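Local coordinates for protein BT_4661 (PDB 4AK2) that probably binds heparin and heparan sulfate at the cell surface through this ligand-binding domain, which here holds sulfated iduronate and glucosamine units, at residues A[158-163]-A[227-232]; A[193-198]-A[203-208]. All coordinates share one frame; numbering follows the deposited sequence.

How the contacts relate
Contacts 1 and 2 reach the same glucosamine, by the side chain of Arg161 in 158-163 and by the backbone of Arg203 in 203-208, and they are joined to each other through Asp159. Their centres lie about 12 Å apart, and the second occurs within the long excursion of chain that separates the two segments of the first. Asp159 of contact 1 makes the link with both carboxylate oxygens: its OD2 lies 2.6 Å from Ser207 OG and its OD1 2.8 Å from Tyr208 N, both probable hydrogen bonds. Backbone O of Arg161 also packs on Arg203 CB at 3.4 Å.

Contact 1 (A[158-163]-A[227-232]); sequences LDYRRD and FKVHIN. With NA (sodium ion), chain C; SGN (2-deoxy-6-O-sulfo-2-(sulfoamino)-alpha-D-glucopyranose), chain B; IDS (2-O-sulfo-alpha-L-idopyranuronic acid), chain D; IDS (2-O-sulfo-alpha-L-idopyranuronic acid), chain E.
Phe227 meets Leu158 obliquely, its ring carbon CD1 lying 3.8 Å from Leu158 CB. Leu158 CG stands opposite the backbone N (chi1 -172°), which brings one methyl, CD2, beside the root of the phenylalanine side chain, with Leu158 CD2 4.0 Å from Phe227 CB. Two residues on, Val229 turns its side chain toward 158-163 and offers both methyl groups to Tyr160. The phenol reaches across at about a right angle to the valine: Tyr160 OH is 3.9 Å from Val229 CG2, and CG1 sits at the ring edge. No hydrogen bond crosses between the segments.

The pairing joins two sheets of the domain. Strand 229-231 is the middle of a small antiparallel sheet, flanked by 140-141 and 220-222, whereas 157-161 runs antiparallel to 241-254; Ile222, Ile272 and Ile274 line the same apolar layer between them.

Beyond Tyr160 the chain turns a corner at Arg162 and enters the glycan pocket. Arg161 directs both terminal nitrogens at O3 of the glucosamine, NH1 at 3.0 Å and NH2 at 3.2 Å. Its guanidinium carries oxygen O1S of the N-sulfo group over one face and Arg162 NH2 over the other. Arg162 takes the carboxylate of one iduronate with two nitrogens, NE to O6B at 2.8 Å (169°) and NH2 to O6A at 2.9 Å. Asp163 OD2 accepts from the O3 hydroxyl of the second iduronate at 2.6 Å, and the backbone O of Asp163 binds a sodium ion together with Ser270 OG and a water.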
loop_
_atom_site.group_PDB
_atom_site.type_symbol
_atom_site.label_atom_id
_atom_site.label_comp_id
_atom_site.label_asym_id
_atom_site.label_seq_id
_atom_site.Cartn_x
_atom_site.Cartn_y
_atom_site.Cartn_z
ATOM N N LEU A 158 15.682 9.551 3.593
ATOM C CA LEU A 158 14.328 8.994 3.757
ATOM C C LEU A 158 14.447 7.508 4.101
ATOM O O LEU A 158 15.175 6.778 3.441
ATOM C CB LEU A 158 13.590 9.170 2.415
ATOM C CG LEU A 158 12.095 8.818 2.446
ATOM C CD1 LEU A 158 11.302 9.838 3.288
ATOM C CD2 LEU A 158 11.530 8.806 1.043
ATOM N N ASP A 159 13.814 7.059 5.188
ATOM C CA ASP A 159 13.995 5.662 5.606
ATOM C C ASP A 159 12.813 5.138 6.380
ATOM O O ASP A 159 12.255 5.882 7.200
ATOM C CB ASP A 159 15.252 5.571 6.479
ATOM C CG ASP A 159 15.913 4.217 6.493
ATOM O OD1 ASP A 159 15.870 3.510 5.474
ATOM O OD2 ASP A 159 16.527 3.845 7.536
ATOM N N TYR A 160 12.426 3.889 6.139
ATOM C CA TYR A 160 11.436 3.257 7.022
ATOM C C TYR A 160 11.922 3.308 8.457
ATOM O O TYR A 160 13.112 3.257 8.761
ATOM C CB TYR A 160 11.190 1.824 6.588
ATOM C CG TYR A 160 10.245 1.659 5.401
ATOM C CD1 TYR A 160 8.879 1.557 5.600
ATOM C CD2 TYR A 160 10.729 1.578 4.073
ATOM C CE1 TYR A 160 7.978 1.385 4.550
ATOM C CE2 TYR A 160 9.851 1.413 3.047
ATOM C CZ TYR A 160 8.508 1.300 3.246
ATOM O OH TYR A 160 7.654 1.089 2.177
ATOM N N ARG A 161 10.928 3.340 9.353
ATOM C CA ARG A 161 11.194 3.552 10.814
ATOM C C ARG A 161 10.426 2.656 11.773
ATOM O O ARG A 161 11.039 2.116 12.721
ATOM C CB ARG A 161 10.997 5.023 11.203
ATOM C CG ARG A 161 11.256 5.376 12.686
ATOM C CD ARG A 161 12.676 5.001 13.111
ATOM N NE ARG A 161 12.930 5.360 14.509
ATOM C CZ ARG A 161 12.591 4.598 15.546
ATOM N NH1 ARG A 161 11.966 3.426 15.360
ATOM N NH2 ARG A 161 12.825 5.030 16.777
ATOM N N ARG A 162 9.104 2.590 11.635
ATOM C CA ARG A 162 8.248 2.027 12.704
ATOM C C ARG A 162 6.876 1.786 12.099
ATOM O O ARG A 162 6.622 2.168 10.944
ATOM C CB ARG A 162 8.126 2.994 13.906
ATOM C CG ARG A 162 7.571 4.355 13.586
ATOM C CD ARG A 162 7.166 5.183 14.806
ATOM N NE ARG A 162 8.298 5.566 15.666
ATOM C CZ ARG A 162 9.092 6.618 15.499
ATOM N NH1 ARG A 162 9.009 7.367 14.383
ATOM N NH2 ARG A 162 10.027 6.895 16.412
ATOM N N ASP A 163 5.972 1.194 12.869
ATOM C CA ASP A 163 4.556 1.092 12.566
ATOM C C ASP A 163 4.361 0.354 11.226
ATOM O O ASP A 163 3.757 0.898 10.280
ATOM C CB ASP A 163 3.871 2.471 12.596
ATOM C CG ASP A 163 3.892 3.128 13.975
ATOM O OD1 ASP A 163 4.054 2.419 14.969
ATOM O OD2 ASP A 163 3.759 4.344 13.982
ATOM N N PHE A 227 15.015 7.980 -3.991
ATOM C CA PHE A 227 14.006 7.767 -2.930
ATOM C C PHE A 227 12.922 6.786 -3.345
ATOM O O PHE A 227 11.830 6.796 -2.822
ATOM C CB PHE A 227 13.471 9.112 -2.415
ATOM C CG PHE A 227 14.598 10.032 -2.016
ATOM C CD1 PHE A 227 15.413 9.690 -0.927
ATOM C CD2 PHE A 227 14.924 11.148 -2.781
ATOM C CE1 PHE A 227 16.508 10.481 -0.580
ATOM C CE2 PHE A 227 16.021 11.935 -2.461
ATOM C CZ PHE A 227 16.811 11.597 -1.367
ATOM N N LYS A 228 13.240 5.895 -4.290
ATOM C CA LYS A 228 12.361 4.775 -4.600
ATOM C C LYS A 228 12.424 3.762 -3.463
ATOM O O LYS A 228 13.464 3.581 -2.808
ATOM C CB LYS A 228 12.823 4.074 -5.873
ATOM C CG LYS A 228 12.805 4.953 -7.139
ATOM C CD LYS A 228 13.320 4.186 -8.347
ATOM C CE LYS A 228 13.231 5.022 -9.608
ATOM N NZ LYS A 228 13.714 4.223 -10.782
ATOM N N VAL A 229 11.307 3.080 -3.245
ATOM C CA VAL A 229 11.298 1.907 -2.382
ATOM C C VAL A 229 11.727 0.681 -3.219
ATOM O O VAL A 229 11.130 0.433 -4.260
ATOM C CB VAL A 229 9.917 1.630 -1.732
ATOM C CG1 VAL A 229 9.945 0.316 -0.958
ATOM C CG2 VAL A 229 9.463 2.799 -0.850
ATOM N N HIS A 230 12.752 -0.039 -2.748
ATOM C CA HIS A 230 13.212 -1.277 -3.337
ATOM C C HIS A 230 12.762 -2.445 -2.564
ATOM O O HIS A 230 12.817 -2.416 -1.339
ATOM C CB HIS A 230 14.755 -1.295 -3.381
ATOM C CG HIS A 230 15.327 -0.163 -4.172
ATOM N ND1 HIS A 230 15.955 -0.345 -5.365
ATOM C CD2 HIS A 230 15.320 1.198 -3.936
ATOM C CE1 HIS A 230 16.329 0.854 -5.845
ATOM N NE2 HIS A 230 15.948 1.799 -4.974
ATOM N N ILE A 231 12.246 -3.465 -3.237
ATOM C CA ILE A 231 11.867 -4.744 -2.640
ATOM C C ILE A 231 12.788 -5.798 -3.227
ATOM O O ILE A 231 12.897 -5.938 -4.460
ATOM C CB ILE A 231 10.391 -5.089 -2.908
ATOM C CG1 ILE A 231 9.494 -4.093 -2.174
ATOM C CG2 ILE A 231 10.060 -6.539 -2.559
ATOM C CD1 ILE A 231 9.528 -4.177 -0.658
ATOM N N ASN A 232 13.521 -6.510 -2.389
ATOM C CA ASN A 232 14.461 -7.510 -2.883
ATOM C C ASN A 232 13.767 -8.810 -3.208
ATOM O O ASN A 232 12.737 -9.106 -2.616
ATOM C CB ASN A 232 15.591 -7.699 -1.859
ATOM C CG ASN A 232 16.583 -6.575 -1.929
ATOM O OD1 ASN A 232 16.903 -6.063 -3.023
ATOM N ND2 ASN A 232 17.076 -6.151 -0.773
HETATM NA NA NA C . 2.434 3.223 9.266
HETATM C C1 SGN B . 13.882 -0.470 18.267
HETATM C C2 SGN B . 13.152 0.731 17.658
HETATM C C3 SGN B . 12.328 1.412 18.756
HETATM C C4 SGN B . 11.425 0.410 19.454
HETATM C C5 SGN B . 12.222 -0.773 20.013
HETATM C C6 SGN B . 11.266 -1.863 20.509
HETATM N N2 SGN B . 14.121 1.627 17.039
HETATM O O1 SGN B . 14.903 -0.037 19.161
HETATM O O3 SGN B . 11.539 2.420 18.122
HETATM O O4 SGN B . 10.861 1.025 20.625
HETATM O O5 SGN B . 12.951 -1.332 18.919
HETATM O O6 SGN B . 12.001 -2.936 21.067
HETATM S S1 SGN B . 14.742 1.382 15.591
HETATM O O1S SGN B . 15.212 2.657 15.098
HETATM O O2S SGN B . 15.790 0.394 15.589
HETATM O O3S SGN B . 13.564 0.854 14.707
HETATM S S2 SGN B . 11.270 -4.227 21.480
HETATM O O4S SGN B . 10.403 -3.939 22.621
HETATM O O5S SGN B . 12.458 -5.267 21.932
HETATM O O6S SGN B . 10.601 -4.769 20.289
HETATM C C1 IDS D . 9.430 1.160 20.618
HETATM C C2 IDS D . 8.975 1.460 22.055
HETATM C C3 IDS D . 9.292 2.893 22.509
HETATM C C4 IDS D . 8.937 3.951 21.458
HETATM C C5 IDS D . 9.541 3.531 20.109
HETATM C C6 IDS D . 9.263 4.462 18.958
HETATM O O2 IDS D . 7.558 1.252 22.140
HETATM O O3 IDS D . 10.672 3.020 22.855
HETATM O O4 IDS D . 7.516 4.069 21.318
HETATM O O5 IDS D . 9.034 2.229 19.759
HETATM O O6A IDS D . 9.723 5.625 18.977
HETATM O O6B IDS D . 8.546 4.009 18.030
HETATM S S IDS D . 6.943 -0.157 22.465
HETATM O O1S IDS D . 5.487 -0.092 22.308
HETATM O O2S IDS D . 7.564 -1.114 21.526
HETATM O O3S IDS D . 7.374 -0.389 23.846
HETATM C C1 IDS E . 3.667 7.235 18.631
HETATM C C2 IDS E . 3.648 7.312 17.126
HETATM C C3 IDS E . 2.752 6.249 16.437
HETATM C C4 IDS E . 1.399 6.126 17.123
HETATM C C5 IDS E . 1.659 5.911 18.620
HETATM C C6 IDS E . 0.401 5.610 19.374
HETATM O O2 IDS E . 3.311 8.658 16.762
HETATM O O3 IDS E . 3.428 4.984 16.485
HETATM O O4 IDS E . 0.682 7.342 16.877
HETATM O O5 IDS E . 2.354 7.050 19.140
HETATM O O6A IDS E . -0.250 4.607 19.005
HETATM O O6B IDS E . 0.050 6.345 20.314
HETATM S S IDS E . 3.683 9.247 15.397
HETATM O O1S IDS E . 3.719 10.694 15.643
HETATM O O2S IDS E . 4.984 8.677 15.031
HETATM O O3S IDS E . 2.604 8.840 14.448
HETATM O O HOH W 1 -0.081 3.735 9.212
#

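Contact 2 (A[193-198]-A[203-208]); sequences NSYDAT and RKPMSY. With NA (sodium ion), chain F; SGN (2-deoxy-6-O-sulfo-2-(sulfoamino)-alpha-D-glucopyranose), chain B.
With CG anti to the backbone N (chi1 168°), the ring of Tyr195 swings over 203-208 and lays one face on Pro205. The proline CA stands almost on the ring normal, only 6° off it and 3.8 Å from the centroid, a CH-pi contact. Proline CB and CG continue the packing toward the root of the phenol, with CG 3.7 Å from Tyr195 CD1. Lys204 adds its CB, 4.1 Å from Tyr195 CE1. The hydroxyl has a polar partner elsewhere: Tyr195 OH is hydrogen-bonded to Asn211 OD1, and ND2 of the same amide reaches the backbone O of Lys204, so that one asparagine ties the tip of the tyrosine to the turn on which its ring rests.

Each segment carries further fastenings. Just past the helix end, Asp196 OD1 accepts from Thr198 N at 2.8 Å through its anti lone pair, an Asx turn, and Thr198 OG1 donates to the same oxygen from above the carboxylate plane. Ser194 OG binds a sodium ion at 2.6 Å, along with a water and Leu235 O. On the other segment, Arg203 N hydrogen-bonds O3S of the glucosamine's N-sulfo group at 2.7 Å, while the guanidinium of the same residue is surrounded by three carboxylates, in salt bridges with Asp159, Asp259 and Glu210.

Met206 N bonds back to Arg203 O, closing the short 3-10 turn against the last residues of helix 187-195, where Trp192 packs on Pro205 and Met206; Leu219, shortly before strand 220-222, also touches the proline.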
loop_
_atom_site.group_PDB
_atom_site.type_symbol
_atom_site.label_atom_id
_atom_site.label_comp_id
_atom_site.label_asym_id
_atom_site.label_seq_id
_atom_site.Cartn_x
_atom_site.Cartn_y
_atom_site.Cartn_z
ATOM N N ASN A 193 11.994 -11.958 11.483
ATOM C CA ASN A 193 12.876 -12.974 12.001
ATOM C C ASN A 193 13.736 -13.631 10.906
ATOM O O ASN A 193 14.902 -13.989 11.135
ATOM C CB ASN A 193 12.062 -13.993 12.779
ATOM C CG ASN A 193 11.336 -13.390 14.022
ATOM O OD1 ASN A 193 11.438 -12.183 14.389
ATOM N ND2 ASN A 193 10.561 -14.246 14.665
ATOM N N SER A 194 13.175 -13.727 9.692
ATOM C CA SER A 194 13.927 -14.280 8.570
ATOM C C SER A 194 15.097 -13.390 8.126
ATOM O O SER A 194 16.084 -13.887 7.585
ATOM C CB SER A 194 12.997 -14.545 7.374
ATOM O OG SER A 194 12.758 -13.385 6.603
ATOM N N TYR A 195 14.970 -12.082 8.362
ATOM C CA TYR A 195 16.086 -11.146 8.163
ATOM C C TYR A 195 17.136 -11.306 9.280
ATOM O O TYR A 195 18.339 -11.388 8.994
ATOM C CB TYR A 195 15.553 -9.717 8.063
ATOM C CG TYR A 195 16.618 -8.660 8.136
ATOM C CD1 TYR A 195 17.031 -8.154 9.337
ATOM C CD2 TYR A 195 17.243 -8.198 6.975
ATOM C CE1 TYR A 195 18.032 -7.212 9.412
ATOM C CE2 TYR A 195 18.253 -7.255 7.047
ATOM C CZ TYR A 195 18.640 -6.752 8.259
ATOM O OH TYR A 195 19.629 -5.808 8.358
ATOM N N ASP A 196 16.691 -11.317 10.539
ATOM C CA ASP A 196 17.586 -11.510 11.700
ATOM C C ASP A 196 16.733 -11.884 12.886
ATOM O O ASP A 196 15.725 -11.246 13.142
ATOM C CB ASP A 196 18.367 -10.222 12.015
ATOM C CG ASP A 196 19.552 -10.453 12.934
ATOM O OD1 ASP A 196 19.382 -10.931 14.065
ATOM O OD2 ASP A 196 20.668 -10.112 12.542
ATOM N N ALA A 197 17.155 -12.908 13.611
ATOM C CA ALA A 197 16.419 -13.368 14.775
ATOM C C ALA A 197 16.283 -12.254 15.832
ATOM O O ALA A 197 15.361 -12.290 16.633
ATOM C CB ALA A 197 17.087 -14.598 15.375
ATOM N N THR A 198 17.186 -11.267 15.818
ATOM C CA THR A 198 17.154 -10.152 16.787
ATOM C C THR A 198 16.465 -8.883 16.269
ATOM O O THR A 198 16.459 -7.857 16.935
ATOM C CB THR A 198 18.579 -9.781 17.269
ATOM O OG1 THR A 198 19.322 -9.239 16.156
ATOM C CG2 THR A 198 19.288 -11.008 17.807
ATOM N N ARG A 203 13.391 -1.007 12.733
ATOM C CA ARG A 203 13.348 -0.660 11.316
ATOM C C ARG A 203 14.307 -1.518 10.500
ATOM O O ARG A 203 14.254 -1.479 9.266
ATOM C CB ARG A 203 13.731 0.804 11.138
ATOM C CG ARG A 203 15.194 1.105 11.436
ATOM C CD ARG A 203 15.595 2.527 11.118
ATOM N NE ARG A 203 16.998 2.749 11.462
ATOM C CZ ARG A 203 17.691 3.827 11.128
ATOM N NH1 ARG A 203 17.143 4.800 10.392
ATOM N NH2 ARG A 203 18.961 3.920 11.500
ATOM N N LYS A 204 15.160 -2.320 11.144
ATOM C CA LYS A 204 16.341 -2.860 10.437
ATOM C C LYS A 204 16.049 -3.608 9.123
ATOM O O LYS A 204 16.750 -3.342 8.114
ATOM C CB LYS A 204 17.215 -3.672 11.374
ATOM C CG LYS A 204 17.855 -2.822 12.468
ATOM C CD LYS A 204 18.519 -3.666 13.539
ATOM C CE LYS A 204 19.067 -2.797 14.671
ATOM N NZ LYS A 204 19.490 -3.715 15.744
ATOM N N PRO A 205 15.029 -4.498 9.092
ATOM C CA PRO A 205 14.826 -5.252 7.835
ATOM C C PRO A 205 14.401 -4.406 6.639
ATOM O O PRO A 205 14.473 -4.886 5.503
ATOM C CB PRO A 205 13.708 -6.250 8.207
ATOM C CG PRO A 205 13.835 -6.414 9.726
ATOM C CD PRO A 205 14.123 -4.989 10.168
ATOM N N MET A 206 13.941 -3.191 6.903
ATOM C CA MET A 206 13.410 -2.300 5.870
ATOM C C MET A 206 14.237 -1.032 5.705
ATOM O O MET A 206 13.803 -0.087 5.040
ATOM C CB MET A 206 11.956 -1.948 6.178
ATOM C CG MET A 206 10.980 -3.057 5.829
ATOM S SD MET A 206 10.944 -3.538 4.081
ATOM C CE MET A 206 10.627 -2.020 3.191
ATOM N N SER A 207 15.433 -1.015 6.301
ATOM C CA SER A 207 16.208 0.201 6.431
ATOM C C SER A 207 17.457 0.270 5.538
ATOM O O SER A 207 18.266 -0.632 5.535
ATOM C CB SER A 207 16.642 0.387 7.913
ATOM O OG SER A 207 17.568 1.479 8.026
ATOM N N TYR A 208 17.579 1.374 4.809
ATOM C CA TYR A 208 18.818 1.682 4.109
ATOM C C TYR A 208 19.965 1.877 5.108
ATOM O O TYR A 208 21.059 1.324 4.948
ATOM C CB TYR A 208 18.642 2.952 3.275
ATOM C CG TYR A 208 19.971 3.456 2.712
ATOM C CD1 TYR A 208 20.436 3.020 1.484
ATOM C CD2 TYR A 208 20.755 4.373 3.437
ATOM C CE1 TYR A 208 21.654 3.459 0.993
ATOM C CE2 TYR A 208 21.981 4.819 2.952
ATOM C CZ TYR A 208 22.429 4.365 1.738
ATOM O OH TYR A 208 23.660 4.828 1.248
HETATM NA NA NA F . 12.526 -14.116 4.079
HETATM C C1 SGN B . 13.882 -0.470 18.267
HETATM C C2 SGN B . 13.152 0.731 17.658
HETATM C C3 SGN B . 12.328 1.412 18.756
HETATM C C4 SGN B . 11.425 0.410 19.454
HETATM C C5 SGN B . 12.222 -0.773 20.013
HETATM C C6 SGN B . 11.266 -1.863 20.509
HETATM N N2 SGN B . 14.121 1.627 17.039
HETATM O O1 SGN B . 14.903 -0.037 19.161
HETATM O O3 SGN B . 11.539 2.420 18.122
HETATM O O4 SGN B . 10.861 1.025 20.625
HETATM O O5 SGN B . 12.951 -1.332 18.919
HETATM O O6 SGN B . 12.001 -2.936 21.067
HETATM S S1 SGN B . 14.742 1.382 15.591
HETATM O O1S SGN B . 15.212 2.657 15.098
HETATM O O2S SGN B . 15.790 0.394 15.589
HETATM O O3S SGN B . 13.564 0.854 14.707
HETATM S S2 SGN B . 11.270 -4.227 21.480
HETATM O O4S SGN B . 10.403 -3.939 22.621
HETATM O O5S SGN B . 12.458 -5.267 21.932
HETATM O O6S SGN B . 10.601 -4.769 20.289
HETATM O O HOH W 2 13.801 -16.005 3.559
#